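Side-chain contacts in STING-associated CdnE c-di-GMP synthase (Flavobacteriaceae, PDB 6WT8), which probably makes the cyclic dinucleotide c-di-GMP as a CD-NTase enzyme of a bacterial CBASS system that signals through STING: residues 166-169 / 170-174; 322-326 / 327-331. One frame throughout, in Å; residues are numbered along the deposited sequence.

Contact 1: 166-169 / 170-174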
loop_
_atom_site.group_PDB
_atom_site.type_symbol
_atom_site.label_atom_id
_atom_site.label_comp_id
_atom_site.label_asym_id
_atom_site.label_seq_id
_atom_site.Cartn_x
_atom_site.Cartn_y
_atom_site.Cartn_z
ATOM N N GLU A 166 -20.172 1.612 16.409
ATOM C CA GLU A 166 -21.324 2.102 15.640
ATOM C C GLU A 166 -22.118 3.120 16.452
ATOM O O GLU A 166 -22.519 4.173 15.938
ATOM C CB GLU A 166 -22.258 0.958 15.255
ATOM C CG GLU A 166 -21.608 -0.038 14.320
ATOM C CD GLU A 166 -22.563 -1.140 13.930
ATOM O OE1 GLU A 166 -23.738 -1.150 14.397
ATOM O OE2 GLU A 166 -22.126 -2.023 13.165
ATOM N N LEU A 167 -22.343 2.818 17.748
ATOM C CA LEU A 167 -23.119 3.719 18.593
ATOM C C LEU A 167 -22.409 5.048 18.803
ATOM O O LEU A 167 -23.040 6.111 18.692
ATOM C CB LEU A 167 -23.386 3.038 19.956
ATOM C CG LEU A 167 -24.295 1.825 19.800
ATOM C CD1 LEU A 167 -24.270 1.029 21.148
ATOM C CD2 LEU A 167 -25.721 2.168 19.470
ATOM N N VAL A 168 -21.115 5.008 19.142
ATOM C CA VAL A 168 -20.378 6.252 19.388
ATOM C C VAL A 168 -20.307 7.091 18.125
ATOM O O VAL A 168 -20.550 8.308 18.146
ATOM C CB VAL A 168 -18.975 5.909 19.903
ATOM C CG1 VAL A 168 -18.080 7.162 19.871
ATOM C CG2 VAL A 168 -19.102 5.400 21.276
ATOM N N LEU A 169 -19.995 6.442 16.989
ATOM C CA LEU A 169 -19.818 7.229 15.773
ATOM C C LEU A 169 -21.151 7.789 15.290
ATOM O O LEU A 169 -21.220 8.927 14.803
ATOM C CB LEU A 169 -19.130 6.359 14.700
ATOM C CG LEU A 169 -17.687 5.996 15.076
ATOM C CD1 LEU A 169 -17.178 4.870 14.138
ATOM C CD2 LEU A 169 -16.736 7.215 15.026
ATOM N N SER A 170 -22.235 7.009 15.421
ATOM C CA SER A 170 -23.531 7.506 14.978
ATOM C C SER A 170 -24.021 8.651 15.838
ATOM O O SER A 170 -24.848 9.443 15.374
ATOM C CB SER A 170 -24.568 6.383 15.016
ATOM O OG SER A 170 -24.250 5.404 14.064
ATOM N N SER A 171 -23.616 8.689 17.105
ATOM C CA SER A 171 -24.029 9.791 17.963
ATOM C C SER A 171 -23.186 11.039 17.757
ATOM O O SER A 171 -23.603 12.123 18.179
ATOM C CB SER A 171 -23.985 9.356 19.429
ATOM O OG SER A 171 -22.688 9.214 19.916
ATOM N N THR A 172 -22.044 10.930 17.077
ATOM C CA THR A 172 -21.086 12.008 16.854
ATOM C C THR A 172 -21.201 12.602 15.463
ATOM O O THR A 172 -21.177 13.829 15.304
ATOM C CB THR A 172 -19.655 11.485 17.041
ATOM O OG1 THR A 172 -19.496 10.960 18.355
ATOM C CG2 THR A 172 -18.620 12.593 16.790
ATOM N N TYR A 173 -21.396 11.762 14.456
ATOM C CA TYR A 173 -21.381 12.189 13.066
ATOM C C TYR A 173 -22.749 11.994 12.435
ATOM O O TYR A 173 -23.405 10.965 12.641
ATOM C CB TYR A 173 -20.307 11.400 12.265
ATOM C CG TYR A 173 -18.910 11.659 12.766
ATOM C CD1 TYR A 173 -18.234 12.828 12.403
ATOM C CD2 TYR A 173 -18.299 10.795 13.675
ATOM C CE1 TYR A 173 -16.966 13.093 12.899
ATOM C CE2 TYR A 173 -16.978 11.051 14.150
ATOM C CZ TYR A 173 -16.352 12.215 13.769
ATOM O OH TYR A 173 -15.095 12.467 14.282
ATOM N N LYS A 174 -23.171 12.985 11.650
ATOM C CA LYS A 174 -24.473 12.924 10.990
ATOM C C LYS A 174 -24.617 11.704 10.081
ATOM O O LYS A 174 -25.684 11.081 10.045
ATOM C CB LYS A 174 -24.701 14.209 10.192
ATOM C CG LYS A 174 -25.994 14.237 9.448
ATOM C CD LYS A 174 -26.034 15.407 8.458
ATOM C CE LYS A 174 -27.389 15.519 7.780
ATOM N NZ LYS A 174 -28.381 16.170 8.676
#
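S170, S171 and T172 each turn a hydroxyl back onto a carbonyl of the preceding turn, while Y173 lays its ring beside L169. S170 OG donates to E166 O over 2.8 Å, and S170 N donates to the same oxygen over 2.9 Å; hydroxyl and amide arrive from opposite faces of the carbonyl plane. Two hydroxyls reach V168 O in the same two-sided way, T172 OG1 at 2.9 Å on one face and S171 OG, also at 2.9 Å, on the other; S171 N adds a weak bond. The torsions differ accordingly. S170 and T172 hold their oxygens opposite the carbonyl carbon (chi1 -66° and -59°) and both reach four residues back; S171 tucks its oxygen between N and C (chi1 72°) and goes back three. L169 O also has two donors: Y173 N at 2.9 Å, almost in line with the C=O bond, and T172 N above the carbonyl plane. The same oxygen faces the rim of the Y173 ring. L169 CD2 meets Y173 CE2 at 3.9 Å, the two side chains running aslant, and T172 CG2 sits over one ring face, offset toward the rim. V73 of helix 60-81 and V186 of strand 184-189 touch both L169 and Y173, packing the end of helix 154-172 against both elements. E166 OE2 makes salt bridges to K224 and R162. With the helix ending here, hydroxyls add donors to E166 O and V168 O, while L169 O takes two backbone amides, and the partial negative charge at this helix end is probably eased.

Contact 2: 322-326 / 327-331; sequences IKSVD and GCEYI
The Y330 ring stands beside the K323 chain, the two running alongside each other in the same direction. K323 CG approaches the ring obliquely, 3.7 Å from Y330 CE1, and farther out K323 CE comes to 3.6 Å from Y330 OH; the extended lysine chain thus follows the ring along its length. I322 O faces the rim of the ring, close to the ring plane. The second flat group, the D326 carboxylate, receives two donors on OD1 from opposite faces: S324 OG on the syn side at 2.7 Å and C328 N on the anti side at 3.0 Å. Its placement follows from chi1 of 65°, which folds CG over the backbone between N and C. S324 OG in turn accepts from E329 N at 3.1 Å, so hydroxyl, carboxylate and two amides form one linked set inside the loop. These bonds brace a short hairpin-like connection between helix 316-320 and helix 336-360: a type I turn from S324 to G327, closed by G327 N to S324 O, with K323 and Y330 joined by a single beta bridge. On either side of that bridge, S324 N donates to E329 O and I331 N to I322 O. G327 takes a positive phi of 79° just after the turn's central pair. I331 CD1 packs on I322 CG2 at 3.8 Å, the two side chains crossing at a slant, and I331 reaches I284 of helix 278-287. Water 1 links K323 NZ to G327 O. On the D326 side, Y234 touches both D326 and C328, and R241 of helix 235-248 binds V325 O.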
loop_
_atom_site.group_PDB
_atom_site.type_symbol
_atom_site.label_atom_id
_atom_site.label_comp_id
_atom_site.label_asym_id
_atom_site.label_seq_id
_atom_site.Cartn_x
_atom_site.Cartn_y
_atom_site.Cartn_z
ATOM N N ILE A 322 8.708 -13.949 -7.849
ATOM C CA ILE A 322 8.478 -12.623 -7.310
ATOM C C ILE A 322 7.438 -12.724 -6.193
ATOM O O ILE A 322 6.322 -13.221 -6.404
ATOM C CB ILE A 322 8.006 -11.651 -8.403
ATOM C CG1 ILE A 322 9.030 -11.584 -9.571
ATOM C CG2 ILE A 322 7.807 -10.249 -7.791
ATOM C CD1 ILE A 322 8.551 -10.689 -10.690
ATOM N N LYS A 323 7.801 -12.248 -5.010
ATOM C CA LYS A 323 6.899 -12.252 -3.856
ATOM C C LYS A 323 6.205 -10.908 -3.705
ATOM O O LYS A 323 6.624 -9.882 -4.220
ATOM C CB LYS A 323 7.685 -12.531 -2.565
ATOM C CG LYS A 323 8.322 -13.930 -2.572
ATOM C CD LYS A 323 8.964 -14.228 -1.234
ATOM C CE LYS A 323 9.559 -15.633 -1.278
ATOM N NZ LYS A 323 10.200 -15.940 0.056
ATOM N N SER A 324 5.098 -10.943 -2.963
ATOM C CA SER A 324 4.463 -9.715 -2.500
ATOM C C SER A 324 5.388 -8.974 -1.550
ATOM O O SER A 324 6.322 -9.568 -0.993
ATOM C CB SER A 324 3.152 -10.073 -1.807
ATOM O OG SER A 324 3.374 -11.039 -0.783
ATOM N N VAL A 325 5.103 -7.678 -1.328
ATOM C CA VAL A 325 5.989 -6.899 -0.446
ATOM C C VAL A 325 6.027 -7.526 0.929
ATOM O O VAL A 325 7.088 -7.565 1.567
ATOM C CB VAL A 325 5.547 -5.433 -0.379
ATOM C CG1 VAL A 325 6.361 -4.629 0.717
ATOM C CG2 VAL A 325 5.678 -4.818 -1.754
ATOM N N ASP A 326 4.893 -8.038 1.413
ATOM C CA ASP A 326 4.872 -8.625 2.762
ATOM C C ASP A 326 5.478 -10.030 2.806
ATOM O O ASP A 326 5.565 -10.634 3.882
ATOM C CB ASP A 326 3.444 -8.605 3.346
ATOM C CG ASP A 326 2.467 -9.484 2.568
ATOM O OD1 ASP A 326 2.909 -10.368 1.794
ATOM O OD2 ASP A 326 1.228 -9.300 2.737
ATOM N N GLY A 327 5.899 -10.564 1.664
ATOM C CA GLY A 327 6.607 -11.847 1.638
ATOM C C GLY A 327 5.733 -13.062 1.747
ATOM O O GLY A 327 6.257 -14.184 1.803
ATOM N N CYS A 328 4.423 -12.900 1.743
ATOM C CA CYS A 328 3.534 -14.027 2.038
ATOM C C CYS A 328 2.905 -14.701 0.811
ATOM O O CYS A 328 2.291 -15.776 0.962
ATOM C CB CYS A 328 2.423 -13.567 2.980
ATOM S SG CYS A 328 3.029 -13.108 4.639
ATOM N N GLU A 329 3.019 -14.132 -0.380
ATOM C CA GLU A 329 2.499 -14.764 -1.579
ATOM C C GLU A 329 3.495 -14.607 -2.714
ATOM O O GLU A 329 4.351 -13.712 -2.696
ATOM C CB GLU A 329 1.186 -14.114 -2.039
ATOM C CG GLU A 329 0.199 -13.869 -0.896
ATOM C CD GLU A 329 -1.032 -13.049 -1.296
ATOM O OE1 GLU A 329 -1.302 -12.878 -2.521
ATOM O OE2 GLU A 329 -1.726 -12.584 -0.354
ATOM N N TYR A 330 3.375 -15.487 -3.715
ATOM C CA TYR A 330 4.024 -15.267 -5.001
ATOM C C TYR A 330 2.992 -14.606 -5.890
ATOM O O TYR A 330 1.935 -15.196 -6.126
ATOM C CB TYR A 330 4.491 -16.599 -5.591
ATOM C CG TYR A 330 5.679 -17.186 -4.845
ATOM C CD1 TYR A 330 6.925 -16.637 -5.025
ATOM C CD2 TYR A 330 5.522 -18.286 -4.005
ATOM C CE1 TYR A 330 8.036 -17.162 -4.377
ATOM C CE2 TYR A 330 6.626 -18.825 -3.332
ATOM C CZ TYR A 330 7.870 -18.245 -3.541
ATOM O OH TYR A 330 8.974 -18.782 -2.903
ATOM N N ILE A 331 3.308 -13.422 -6.409
ATOM C CA ILE A 331 2.247 -12.619 -7.050
ATOM C C ILE A 331 1.835 -13.142 -8.413
ATOM O O ILE A 331 0.786 -12.712 -8.919
ATOM C CB ILE A 331 2.630 -11.131 -7.181
ATOM C CG1 ILE A 331 3.933 -10.945 -7.933
ATOM C CG2 ILE A 331 2.723 -10.502 -5.808
ATOM C CD1 ILE A 331 4.092 -9.537 -8.443
HETATM O O HOH W 1 8.990 -14.874 2.398
HETATM O O HOH W 2 -0.391 -11.125 1.026
#

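In the fold
From the N terminus, the chain reaches contact 1 first, at the end of helix 154-172, where residues 166-174 form the last two turns or so and the exit toward strand 176-177. This contact closes no long loop; it finishes the helix against helix 60-81 and strand 184-189. Contact 2 follows much later, in the segment between helix 316-320 and helix 336-360, where residues 322-331 double back on themselves and close a small loop against helices 235-248 and 278-287. The two are in series, neither nested nor crossed, on opposite sides of the chain's centre, their centres 38 Å apart and their nearest atoms about 26 Å apart.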